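Long-range contacts in transcriptional regulator, SorC family (Enterococcus faecalis, PDB 2O0M), which probably regulates transcription by binding DNA, with a sugar-binding domain that, as in SorC-family relatives, is thought to sense a carbohydrate effector: residues A[124-129]-A[156-161]; A[131-136]-A[160-164]; A[172-176]-A[192-196]; A[204-208]-A[226-232]; A[297-301]-A[322-326]. All coordinates share one frame; numbering follows the deposited sequence.

In the fold
All five contacts lie within the putative sugar-binding domain, whose central sheet resembles that of Rossmann-like domains. Interactions 1 and 2 form one continuous junction: both use helix 122-138, share Asn160 and Met161, and have centres 9 Å apart. Interaction 3 backs onto them, with Met195 touching Val157, Ala158 and Leu131. From interaction 3 the chain runs on to interaction 4, about 12 Å away between centres, where Phe173 O and Arg204 N are 3.0 Å apart, a probable hydrogen bond. Interaction 5 stands apart, its centre 20 to 23 Å from the others. No ligand site is defined among these residues.

Interaction 1 of 5, residues A[124-129]-A[156-161]; sequences LSDFGD and MVAENM
Asn160 and Ser125 meet because their first torsions send the polar ends towards each other: in Asn160 CG lies opposite the carbonyl carbon (chi1 -73°), which lays the amide alongside the helix 122-138 backbone, and in Ser125 OG points opposite its own N (chi1 165°). Asn160 CG rests 3.6 Å from Ser125 CA. The bond from Ser125 OG to Asn160 OD1 is weak, and its proton has another acceptor within reach. The other end of the amide is held more firmly, since Asn160 ND2 donates to Met156 O at 2.8 Å with an N-H...O angle of 162°, and Met156 O lies near the plane of the Asn160 amide. This bond ties the side chain back onto the last turn of its own helix and limits rotation of the amide.

Next to the amide the backbones come close at Gly128. Gly128 CA is 3.7 Å from Val157 O and makes a CA-H...O contact with Asn160 O. Met161 SE approaches Gly128 O at 3.5 Å. A water links the two segments, donating both to Asp129 OD1 and to Asn160 O.

On the inner side Phe127 CB meets Val157 CG2 at 3.7 Å. At a more exposed place the Leu124 and Met156 side chains cross at about a right angle, Leu124 CD1 meeting Met156 CG at 3.8 Å. Helices 122-138 and 152-159 thus pack against each other on one side of the sheet: Phe127 and Val157 reach Ile306 of strand 302-306, Phe127 also touches Val113 of strand 109-113, and Ala158 leans on Val194 and Met195 of helix 188-199.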
# COMPACT_ATOMS: atom_id res chain seq x y z
N LEU A 124 -1.57 13.43 -7.36
CA LEU A 124 -2.20 12.42 -6.49
C LEU A 124 -3.63 12.11 -6.92
O LEU A 124 -4.07 10.96 -6.88
CB LEU A 124 -2.17 12.87 -5.03
CG LEU A 124 -0.79 12.96 -4.37
CD1 LEU A 124 -0.93 13.23 -2.88
CD2 LEU A 124 0.03 11.69 -4.58
N SER A 125 -4.35 13.14 -7.34
CA SER A 125 -5.68 12.97 -7.93
C SER A 125 -5.58 12.12 -9.20
O SER A 125 -6.38 11.20 -9.41
CB SER A 125 -6.33 14.34 -8.23
OG SER A 125 -7.44 14.21 -9.11
N ASP A 126 -4.59 12.43 -10.03
CA ASP A 126 -4.29 11.63 -11.22
C ASP A 126 -3.97 10.18 -10.87
O ASP A 126 -4.36 9.27 -11.60
CB ASP A 126 -3.13 12.23 -12.01
CG ASP A 126 -3.48 13.57 -12.65
OD1 ASP A 126 -4.68 13.85 -12.87
OD2 ASP A 126 -2.55 14.33 -12.94
N PHE A 127 -3.27 9.95 -9.76
CA PHE A 127 -3.04 8.56 -9.31
C PHE A 127 -4.36 7.83 -9.08
O PHE A 127 -4.46 6.63 -9.33
CB PHE A 127 -2.20 8.48 -8.02
CG PHE A 127 -0.73 8.80 -8.17
CD1 PHE A 127 -0.08 8.86 -9.40
CD2 PHE A 127 0.02 9.03 -7.02
CE1 PHE A 127 1.27 9.15 -9.48
CE2 PHE A 127 1.37 9.32 -7.10
CZ PHE A 127 2.00 9.37 -8.33
N GLY A 128 -5.37 8.54 -8.57
CA GLY A 128 -6.72 7.99 -8.39
C GLY A 128 -7.33 7.55 -9.71
O GLY A 128 -7.87 6.46 -9.82
N ASP A 129 -7.26 8.41 -10.71
CA ASP A 129 -7.74 8.08 -12.05
C ASP A 129 -7.03 6.84 -12.59
O ASP A 129 -7.67 5.93 -13.13
CB ASP A 129 -7.50 9.25 -13.02
CG ASP A 129 -8.54 10.34 -12.91
OD1 ASP A 129 -9.54 10.18 -12.18
OD2 ASP A 129 -8.36 11.38 -13.58
N MSE A 156 -5.30 10.14 -0.49
CA MSE A 156 -5.61 11.00 -1.65
C MSE A 156 -6.04 10.21 -2.87
O MSE A 156 -6.98 10.62 -3.60
CB MSE A 156 -4.42 11.88 -1.99
CG MSE A 156 -4.12 12.91 -0.93
SE MSE A 156 -5.61 14.09 -0.48
CE MSE A 156 -6.43 14.27 -2.21
N VAL A 157 -5.37 9.09 -3.12
CA VAL A 157 -5.79 8.18 -4.17
C VAL A 157 -7.24 7.75 -3.97
O VAL A 157 -8.05 7.81 -4.89
CB VAL A 157 -4.88 6.92 -4.23
CG1 VAL A 157 -5.52 5.84 -5.09
CG2 VAL A 157 -3.49 7.29 -4.75
N ALA A 158 -7.56 7.31 -2.76
CA ALA A 158 -8.90 6.81 -2.46
C ALA A 158 -9.96 7.89 -2.73
O ALA A 158 -11.00 7.60 -3.33
CB ALA A 158 -8.98 6.33 -1.02
N GLU A 159 -9.69 9.12 -2.32
CA GLU A 159 -10.65 10.22 -2.49
C GLU A 159 -10.94 10.50 -3.97
O GLU A 159 -11.98 11.08 -4.30
CB GLU A 159 -10.11 11.50 -1.84
CG GLU A 159 -10.02 11.43 -0.32
CD GLU A 159 -11.37 11.45 0.37
OE1 GLU A 159 -12.40 11.77 -0.29
OE2 GLU A 159 -11.40 11.17 1.60
N ASN A 160 -10.03 10.08 -4.84
CA ASN A 160 -10.10 10.41 -6.27
C ASN A 160 -10.37 9.21 -7.18
O ASN A 160 -10.05 9.23 -8.37
CB ASN A 160 -8.81 11.13 -6.66
CG ASN A 160 -8.76 12.55 -6.14
OD1 ASN A 160 -9.41 13.44 -6.68
ND2 ASN A 160 -7.97 12.79 -5.09
N MSE A 161 -11.00 8.18 -6.63
CA MSE A 161 -11.35 6.99 -7.41
C MSE A 161 -12.69 7.16 -8.12
O MSE A 161 -13.54 7.94 -7.68
CB MSE A 161 -11.45 5.78 -6.50
CG MSE A 161 -10.22 5.54 -5.74
SE MSE A 161 -8.95 4.75 -6.91
CE MSE A 161 -9.71 2.90 -7.15
O HOH W 1 -11.02 8.54 -10.90

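Interaction 2 of 5, residues A[131-136]-A[160-164]; sequences LTNTLN and NMGSL
Thr132 and Gly162 join helix 122-138 to the irregular chain that follows helix 152-159, where the backbones approach to 5.7 Å between Thr132 CA and Met161 CA and to 6.0 Å between Asn136 CA and Leu164 CA. Gly162 N donates to Thr132 OG1 at 2.9 Å in a nearly straight bond, with an N-H...O angle of 167°. The threonine hydroxyl is also bonded to Gly128 O, one turn back in the helix. With OG1 placed beside its own backbone N (chi1 -60°), this single oxygen can serve the helix and the passing loop together, while the CG2 methyl lies against the Gly162 backbone.

The selenomethionine Met161 folds in beside this bond. Bends at both chi2 and chi3 curl its chain so that Met161 SE passes 3.4 Å from Thr132 OG1 and 3.8 Å from Leu131 CD2, and the terminal CE reaches Leu135 CD1. Farther along, Leu164 divides its two methyls between neighbouring parts of the helix surface: CD1 packs against Leu135 CB at 3.9 Å, whereas CD2 sits over the backbone between Thr132 O, at 3.5 Å, and Asn136 N. At the outer end Asn136 OD1 is bonded to Arg169, which also binds Leu164 O; a water linking Asn136 and Ser163 is held only weakly.

One straight polar bond therefore fixes the loop where it passes the helix, and Met161 and Leu164, before and after it, supply the apolar grip. Because Thr132 OG1 accepts from Gly162 N and is paired with Gly128 O, this partly buried hydroxyl is satisfied on both counts.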
# COMPACT_ATOMS: atom_id res chain seq x y z
N LEU A 131 -5.34 4.50 -10.93
CA LEU A 131 -5.69 3.28 -10.20
C LEU A 131 -7.07 2.78 -10.63
O LEU A 131 -7.27 1.57 -10.80
CB LEU A 131 -5.64 3.46 -8.68
CG LEU A 131 -5.95 2.18 -7.88
CD1 LEU A 131 -4.93 1.11 -8.21
CD2 LEU A 131 -5.98 2.47 -6.39
N THR A 132 -8.02 3.70 -10.80
CA THR A 132 -9.35 3.31 -11.23
C THR A 132 -9.28 2.56 -12.58
O THR A 132 -9.83 1.47 -12.73
CB THR A 132 -10.28 4.52 -11.31
OG1 THR A 132 -10.36 5.11 -10.01
CG2 THR A 132 -11.68 4.12 -11.75
N ASN A 133 -8.58 3.14 -13.54
CA ASN A 133 -8.47 2.52 -14.86
C ASN A 133 -7.75 1.17 -14.80
O ASN A 133 -8.15 0.21 -15.46
CB ASN A 133 -7.77 3.48 -15.82
CG ASN A 133 -8.60 4.71 -16.10
OD1 ASN A 133 -9.84 4.68 -16.02
ND2 ASN A 133 -7.94 5.81 -16.43
N THR A 134 -6.74 1.11 -13.94
CA THR A 134 -5.93 -0.09 -13.77
C THR A 134 -6.76 -1.23 -13.15
O THR A 134 -6.77 -2.34 -13.67
CB THR A 134 -4.70 0.22 -12.89
OG1 THR A 134 -3.85 1.14 -13.59
CG2 THR A 134 -3.93 -1.04 -12.56
N LEU A 135 -7.47 -0.94 -12.06
CA LEU A 135 -8.34 -1.95 -11.45
C LEU A 135 -9.54 -2.30 -12.34
O LEU A 135 -10.00 -3.43 -12.32
CB LEU A 135 -8.81 -1.50 -10.06
CG LEU A 135 -7.69 -1.31 -9.02
CD1 LEU A 135 -8.30 -0.95 -7.71
CD2 LEU A 135 -6.79 -2.53 -8.87
N ASN A 136 -10.04 -1.35 -13.12
CA ASN A 136 -11.13 -1.67 -14.03
C ASN A 136 -10.69 -2.72 -15.05
O ASN A 136 -11.43 -3.65 -15.37
CB ASN A 136 -11.59 -0.42 -14.76
CG ASN A 136 -12.74 -0.69 -15.71
OD1 ASN A 136 -13.67 -1.42 -15.38
ND2 ASN A 136 -12.67 -0.12 -16.91
N ASN A 160 -10.03 10.08 -4.84
CA ASN A 160 -10.10 10.41 -6.27
C ASN A 160 -10.37 9.21 -7.18
O ASN A 160 -10.05 9.23 -8.37
CB ASN A 160 -8.81 11.13 -6.66
CG ASN A 160 -8.76 12.55 -6.14
OD1 ASN A 160 -9.41 13.44 -6.68
ND2 ASN A 160 -7.97 12.79 -5.09
N MSE A 161 -11.00 8.18 -6.63
CA MSE A 161 -11.35 6.99 -7.41
C MSE A 161 -12.69 7.16 -8.12
O MSE A 161 -13.54 7.94 -7.68
CB MSE A 161 -11.45 5.78 -6.50
CG MSE A 161 -10.22 5.54 -5.74
SE MSE A 161 -8.95 4.75 -6.91
CE MSE A 161 -9.71 2.90 -7.15
N GLY A 162 -12.87 6.40 -9.19
CA GLY A 162 -14.12 6.34 -9.94
C GLY A 162 -14.76 4.97 -9.78
O GLY A 162 -14.27 4.11 -9.05
N SER A 163 -15.87 4.78 -10.48
CA SER A 163 -16.70 3.61 -10.33
C SER A 163 -16.01 2.32 -10.80
O SER A 163 -15.39 2.30 -11.87
CB SER A 163 -18.00 3.80 -11.11
OG SER A 163 -18.83 2.67 -10.96
N LEU A 164 -16.13 1.26 -10.01
CA LEU A 164 -15.68 -0.08 -10.41
C LEU A 164 -16.77 -1.14 -10.29
O LEU A 164 -16.66 -2.20 -10.89
CB LEU A 164 -14.48 -0.55 -9.57
CG LEU A 164 -13.22 0.31 -9.72
CD1 LEU A 164 -12.14 -0.10 -8.71
CD2 LEU A 164 -12.67 0.24 -11.13
O HOH W 2 -16.45 -0.23 -14.00

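Interaction 3 of 5, residues A[172-176]-A[192-196]; sequences LFVPA and SAVMA
Phe173 on strand 172-175 faces Ser192 on helix 192-196, the two axes running almost antiparallel at 166° and 7.5 Å apart at closest approach. The CA atoms of these two residues, Phe173 and Ser192, are 5.1 Å apart, the nearest point between the backbones. Phe173 provides most of the strand's side of the contact. Phe173 CB lies 3.6 Å from Ser192 O, and the ring then extends along the helix towards Met195 and Ala196.

Met195 CB stands over one face of the Phe173 ring, 3.9 Å from the centroid and 17° off the normal, in a CH-pi contact displaced towards the rim. Met195 is a selenomethionine whose chain continues extended beyond CG, crossing the phenyl group at about a right angle. Met195 SE ends up oblique to the ring, 3.7 Å from Phe173 CE1, in a Met-aromatic contact. Phe173 CD2 lies 3.8 Å from Ala196 CA, which approaches the ring obliquely, and here the aromatic group is close to the helix backbone.

Ser192 adds a different kind of contact at the far end of the strand. Ser192 OG rests 3.3 Å from Pro175 N, yet a proline nitrogen has no hydrogen to give and the approach is one of van der Waals packing. The hydroxyl instead bonds to Ala188 O within its own helix.

Cohesion between the strand and the returning helix of this beta-alpha-beta unit thus comes from apolar, aromatic and selenium contacts. All the touching residues are buried, and the one hydroxyl at the interface has its polar need met inside the helix, which leaves the join itself essentially hydrophobic.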
# COMPACT_ATOMS: atom_id res chain seq x y z
N LEU A 172 -14.90 -5.77 -2.65
CA LEU A 172 -14.84 -5.54 -1.21
C LEU A 172 -13.44 -5.03 -0.83
O LEU A 172 -12.43 -5.66 -1.19
CB LEU A 172 -15.12 -6.84 -0.46
CG LEU A 172 -15.09 -6.79 1.06
CD1 LEU A 172 -16.27 -6.01 1.58
CD2 LEU A 172 -15.06 -8.19 1.63
N PHE A 173 -13.38 -3.92 -0.10
CA PHE A 173 -12.12 -3.34 0.35
C PHE A 173 -11.92 -3.61 1.83
O PHE A 173 -12.83 -3.41 2.65
CB PHE A 173 -12.05 -1.83 0.05
CG PHE A 173 -12.15 -1.50 -1.41
CD1 PHE A 173 -11.01 -1.30 -2.17
CD2 PHE A 173 -13.39 -1.45 -2.04
CE1 PHE A 173 -11.10 -0.99 -3.53
CE2 PHE A 173 -13.50 -1.15 -3.41
CZ PHE A 173 -12.34 -0.94 -4.15
N VAL A 174 -10.72 -4.07 2.17
CA VAL A 174 -10.35 -4.34 3.54
C VAL A 174 -8.94 -3.82 3.77
O VAL A 174 -8.14 -3.72 2.83
CB VAL A 174 -10.38 -5.86 3.83
CG1 VAL A 174 -11.79 -6.39 3.71
CG2 VAL A 174 -9.44 -6.63 2.89
N PRO A 175 -8.62 -3.48 5.02
CA PRO A 175 -7.23 -3.12 5.31
C PRO A 175 -6.31 -4.33 5.18
O PRO A 175 -6.71 -5.43 5.54
CB PRO A 175 -7.29 -2.68 6.76
CG PRO A 175 -8.45 -3.45 7.32
CD PRO A 175 -9.46 -3.43 6.23
N ALA A 176 -5.07 -4.13 4.71
CA ALA A 176 -4.12 -5.24 4.57
C ALA A 176 -3.49 -5.60 5.91
O ALA A 176 -3.04 -6.74 6.13
CB ALA A 176 -3.03 -4.88 3.59
N SER A 192 -10.04 2.15 3.10
CA SER A 192 -10.96 1.10 2.61
C SER A 192 -12.38 1.65 2.44
O SER A 192 -13.06 1.38 1.43
CB SER A 192 -11.00 -0.08 3.59
OG SER A 192 -9.71 -0.66 3.72
N ALA A 193 -12.82 2.43 3.43
CA ALA A 193 -14.18 2.96 3.43
C ALA A 193 -14.36 3.96 2.32
O ALA A 193 -15.39 3.94 1.61
CB ALA A 193 -14.51 3.58 4.77
N VAL A 194 -13.37 4.82 2.14
CA VAL A 194 -13.43 5.82 1.08
C VAL A 194 -13.40 5.16 -0.29
O VAL A 194 -14.20 5.49 -1.18
CB VAL A 194 -12.30 6.87 1.22
CG1 VAL A 194 -12.26 7.81 0.00
CG2 VAL A 194 -12.51 7.68 2.50
N MSE A 195 -12.49 4.21 -0.48
CA MSE A 195 -12.42 3.50 -1.75
C MSE A 195 -13.74 2.82 -2.06
O MSE A 195 -14.22 2.88 -3.19
CB MSE A 195 -11.31 2.45 -1.73
CG MSE A 195 -9.94 3.01 -1.79
SE MSE A 195 -8.69 1.74 -2.65
CE MSE A 195 -7.23 2.98 -2.85
N ALA A 196 -14.33 2.19 -1.06
CA ALA A 196 -15.61 1.51 -1.26
C ALA A 196 -16.66 2.50 -1.74
O ALA A 196 -17.37 2.26 -2.72
CB ALA A 196 -16.06 0.83 0.00

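Interaction 4 of 5, residues A[204-208]-A[226-232]; sequences RALYV and IQEVLTL
Arg204 and Glu228 form the salt bridge of this contact, with Arg204 NH2 donating to Glu228 OE2 at 3.0 Å and an N-H...O angle of 162°. The same carboxylate oxygen receives a weak, longer bond from Arg204 NH1. It lies in the plane of the guanidinium, at its edge, but the guanidinium comes to the carboxylate from above: the two planes stand 80° apart, so this is not the flat, two-oxygen pairing. Bends at chi2 and chi3 curl the arginine towards the helix, while Glu228 is extended beyond CG (chi2 165°) to meet it. Leu232 CD1 lies over one face of the Arg204 guanidinium, towards its rim, 4.1 Å from Arg204 NH1.

Inward from the charges, Val229 packs against the loop, CG2 lying 3.7 Å from Ala205 O and CG1 3.9 Å from Leu206 CB. Leu206 turns its CD1 branch towards the helix, where it meets Leu230 CD2 at 4.1 Å and Ile226 CG2 close by. Ile226 CD1 reaches Tyr207 O at 3.5 Å and also touches Val208 CG2.

Tyr207 is the centre of an inverse gamma turn, closed by a weak bond from Val208 N to Leu206 O. The contact is thus a loop leaving the short edge strand 202-203 and laid across helix 224-234, with an apolar interior and an ion pair at its exposed margin.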
# COMPACT_ATOMS: atom_id res chain seq x y z
N ARG A 204 -15.03 -3.79 4.67
CA ARG A 204 -15.09 -4.35 6.00
C ARG A 204 -13.88 -3.86 6.78
O ARG A 204 -12.75 -4.16 6.42
CB ARG A 204 -15.13 -5.87 5.94
CG ARG A 204 -16.45 -6.42 5.40
CD ARG A 204 -17.57 -6.26 6.40
NE ARG A 204 -17.37 -7.10 7.57
CZ ARG A 204 -17.64 -8.40 7.63
NH1 ARG A 204 -18.13 -9.05 6.58
NH2 ARG A 204 -17.41 -9.05 8.75
N ALA A 205 -14.14 -3.10 7.83
CA ALA A 205 -13.07 -2.58 8.68
C ALA A 205 -12.58 -3.70 9.58
O ALA A 205 -13.35 -4.58 9.95
CB ALA A 205 -13.56 -1.41 9.50
N LEU A 206 -11.30 -3.65 9.91
CA LEU A 206 -10.72 -4.56 10.87
C LEU A 206 -10.67 -3.78 12.17
O LEU A 206 -9.96 -2.78 12.27
CB LEU A 206 -9.32 -4.99 10.43
CG LEU A 206 -8.53 -5.86 11.40
CD1 LEU A 206 -9.20 -7.20 11.64
CD2 LEU A 206 -7.14 -6.06 10.85
N TYR A 207 -11.45 -4.21 13.15
CA TYR A 207 -11.67 -3.39 14.34
C TYR A 207 -10.59 -3.68 15.37
O TYR A 207 -10.83 -4.19 16.46
CB TYR A 207 -13.12 -3.55 14.84
CG TYR A 207 -14.06 -2.67 14.04
CD1 TYR A 207 -14.97 -3.20 13.15
CD2 TYR A 207 -14.02 -1.29 14.15
CE1 TYR A 207 -15.84 -2.38 12.42
CE2 TYR A 207 -14.89 -0.45 13.41
CZ TYR A 207 -15.78 -1.00 12.55
OH TYR A 207 -16.61 -0.14 11.84
N VAL A 208 -9.37 -3.35 14.96
CA VAL A 208 -8.18 -3.47 15.78
C VAL A 208 -7.63 -2.05 15.91
O VAL A 208 -7.45 -1.38 14.91
CB VAL A 208 -7.15 -4.39 15.08
CG1 VAL A 208 -5.80 -4.34 15.78
CG2 VAL A 208 -7.67 -5.82 15.04
N ILE A 226 -13.66 -10.48 14.21
CA ILE A 226 -12.27 -10.14 13.86
C ILE A 226 -11.67 -11.22 12.96
O ILE A 226 -11.00 -10.92 11.96
CB ILE A 226 -11.41 -9.97 15.13
CG1 ILE A 226 -11.88 -8.77 15.97
CG2 ILE A 226 -9.91 -9.87 14.78
CD1 ILE A 226 -11.57 -7.41 15.38
N GLN A 227 -11.90 -12.48 13.32
CA GLN A 227 -11.40 -13.62 12.55
C GLN A 227 -11.93 -13.59 11.13
O GLN A 227 -11.21 -13.91 10.18
CB GLN A 227 -11.83 -14.94 13.20
CG GLN A 227 -11.16 -15.27 14.53
CD GLN A 227 -11.83 -16.44 15.25
OE1 GLN A 227 -12.85 -16.98 14.79
NE2 GLN A 227 -11.26 -16.84 16.39
N GLU A 228 -13.20 -13.22 11.01
CA GLU A 228 -13.87 -13.16 9.73
C GLU A 228 -13.16 -12.18 8.81
O GLU A 228 -12.91 -12.48 7.65
CB GLU A 228 -15.32 -12.75 9.94
CG GLU A 228 -16.20 -12.71 8.72
CD GLU A 228 -17.67 -12.66 9.09
OE1 GLU A 228 -18.09 -13.43 9.99
OE2 GLU A 228 -18.41 -11.85 8.50
N VAL A 229 -12.81 -11.01 9.35
CA VAL A 229 -12.11 -10.01 8.54
C VAL A 229 -10.67 -10.45 8.22
O VAL A 229 -10.21 -10.28 7.09
CB VAL A 229 -12.17 -8.60 9.16
CG1 VAL A 229 -11.38 -7.59 8.30
CG2 VAL A 229 -13.63 -8.16 9.28
N LEU A 230 -9.96 -11.03 9.20
CA LEU A 230 -8.61 -11.56 8.95
C LEU A 230 -8.64 -12.63 7.86
O LEU A 230 -7.74 -12.70 7.03
CB LEU A 230 -7.96 -12.09 10.23
CG LEU A 230 -7.58 -11.03 11.27
CD1 LEU A 230 -7.16 -11.71 12.56
CD2 LEU A 230 -6.48 -10.08 10.76
N THR A 231 -9.70 -13.44 7.84
CA THR A 231 -9.84 -14.46 6.80
C THR A 231 -10.08 -13.82 5.44
O THR A 231 -9.47 -14.22 4.45
CB THR A 231 -10.94 -15.47 7.17
OG1 THR A 231 -10.56 -16.13 8.38
CG2 THR A 231 -11.15 -16.51 6.08
N LEU A 232 -10.95 -12.81 5.38
CA LEU A 232 -11.20 -12.06 4.14
C LEU A 232 -9.88 -11.51 3.61
O LEU A 232 -9.57 -11.63 2.41
CB LEU A 232 -12.20 -10.92 4.36
CG LEU A 232 -13.67 -11.34 4.50
CD1 LEU A 232 -14.50 -10.21 5.09
CD2 LEU A 232 -14.23 -11.78 3.16

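Interaction 5 of 5, residues A[297-301]-A[322-326]; sequences LQEIP and NAPKQ
Gln326 and the 297-301 backbone make the tight part of this contact. The single nitrogen Gln326 NE2 donates to two carbonyls, Gln298 O at 2.9 Å and Ile300 O at 2.8 Å. The bond to Ile300 O is the straighter, with an N-H...O angle of 165°, and its oxygen lies in the amide plane of Gln326; the other carbonyl is approached from well above its plane. The chi1 of 69° wedges CG between the backbone N and the carbonyl carbon, and a further bend at chi2 turns the amide towards the opposing loop, where the two bonds should hold its orientation. Gln326 CG itself packs 3.7 Å from Pro301 O.

Beside this grip Pro324 presents CG to Leu297 CB at 3.8 Å. Both side chains also rest on Tyr319 of helix 313-320, and Leu297 continues inward to Val239 of strand 238-245.

The outer side is looser. Gln298 folds its side chain across Pro324 at about a right angle, with Gln298 OE1 3.7 Å from Pro324 CG. Beyond it, a water adds a link: it accepts from Lys325 N at 2.9 Å and, weakly, from Gln298 NE2. Another water lies between Pro301 O and Gln326 O.

Here two loops leading into the adjacent parallel strands 302-306 and 328-332 are clasped by one side-chain amide, a pairing at the start of neighbouring strands in a Rossmann-like alpha/beta sheet.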
# COMPACT_ATOMS: atom_id res chain seq x y z
N LEU A 297 2.30 -12.08 -0.73
CA LEU A 297 2.05 -11.16 -1.84
C LEU A 297 2.33 -11.81 -3.18
O LEU A 297 1.64 -11.52 -4.15
CB LEU A 297 2.92 -9.90 -1.75
CG LEU A 297 2.51 -8.79 -0.82
CD1 LEU A 297 3.46 -7.63 -1.04
CD2 LEU A 297 1.07 -8.35 -1.08
N GLN A 298 3.34 -12.68 -3.21
CA GLN A 298 3.80 -13.36 -4.44
C GLN A 298 2.67 -14.11 -5.16
O GLN A 298 2.65 -14.19 -6.39
CB GLN A 298 4.93 -14.35 -4.11
CG GLN A 298 6.10 -13.76 -3.31
CD GLN A 298 6.95 -12.77 -4.10
OE1 GLN A 298 7.34 -11.70 -3.60
NE2 GLN A 298 7.25 -13.12 -5.36
N GLU A 299 1.71 -14.62 -4.39
CA GLU A 299 0.62 -15.40 -4.96
C GLU A 299 -0.63 -14.57 -5.31
O GLU A 299 -1.58 -15.11 -5.87
CB GLU A 299 0.24 -16.56 -4.02
CG GLU A 299 0.89 -17.91 -4.38
CD GLU A 299 2.39 -17.85 -4.59
OE1 GLU A 299 3.13 -17.64 -3.61
OE2 GLU A 299 2.83 -18.04 -5.75
N ILE A 300 -0.63 -13.27 -5.00
CA ILE A 300 -1.80 -12.43 -5.26
C ILE A 300 -1.69 -11.91 -6.69
O ILE A 300 -0.68 -11.33 -7.05
CB ILE A 300 -1.89 -11.27 -4.25
CG1 ILE A 300 -2.10 -11.83 -2.84
CG2 ILE A 300 -3.00 -10.32 -4.60
CD1 ILE A 300 -2.06 -10.82 -1.76
N PRO A 301 -2.72 -12.16 -7.54
CA PRO A 301 -2.60 -11.80 -8.96
C PRO A 301 -2.40 -10.32 -9.23
O PRO A 301 -1.62 -9.96 -10.10
CB PRO A 301 -3.91 -12.30 -9.59
CG PRO A 301 -4.79 -12.67 -8.49
CD PRO A 301 -3.99 -12.84 -7.24
N ASN A 322 12.70 -6.41 -4.10
CA ASN A 322 12.10 -7.71 -3.80
C ASN A 322 10.57 -7.76 -3.94
O ASN A 322 9.94 -8.71 -3.47
CB ASN A 322 12.51 -8.16 -2.39
CG ASN A 322 11.72 -7.46 -1.25
OD1 ASN A 322 10.93 -6.52 -1.47
ND2 ASN A 322 11.95 -7.93 -0.02
N ALA A 323 9.96 -6.75 -4.57
CA ALA A 323 8.52 -6.75 -4.84
C ALA A 323 8.16 -7.89 -5.79
O ALA A 323 8.99 -8.30 -6.60
CB ALA A 323 8.09 -5.43 -5.45
N PRO A 324 6.91 -8.41 -5.71
CA PRO A 324 6.49 -9.47 -6.62
C PRO A 324 6.62 -9.00 -8.05
O PRO A 324 6.33 -7.85 -8.35
CB PRO A 324 5.02 -9.68 -6.28
CG PRO A 324 4.91 -9.23 -4.88
CD PRO A 324 5.82 -8.06 -4.78
N LYS A 325 7.06 -9.89 -8.94
CA LYS A 325 7.34 -9.47 -10.31
C LYS A 325 6.10 -9.04 -11.07
O LYS A 325 6.20 -8.30 -12.04
CB LYS A 325 8.12 -10.56 -11.07
CG LYS A 325 9.51 -10.83 -10.51
CD LYS A 325 10.22 -9.55 -10.10
CE LYS A 325 11.69 -9.71 -9.99
NZ LYS A 325 12.32 -8.38 -9.84
N GLN A 326 4.92 -9.46 -10.61
CA GLN A 326 3.67 -9.05 -11.24
C GLN A 326 3.22 -7.64 -10.84
O GLN A 326 2.21 -7.16 -11.35
CB GLN A 326 2.53 -10.04 -10.93
CG GLN A 326 2.04 -10.06 -9.48
CD GLN A 326 2.75 -11.08 -8.63
OE1 GLN A 326 3.93 -11.37 -8.84
NE2 GLN A 326 2.04 -11.65 -7.65
O HOH W 3 7.86 -12.39 -7.76
O HOH W 4 -0.36 -7.40 -10.48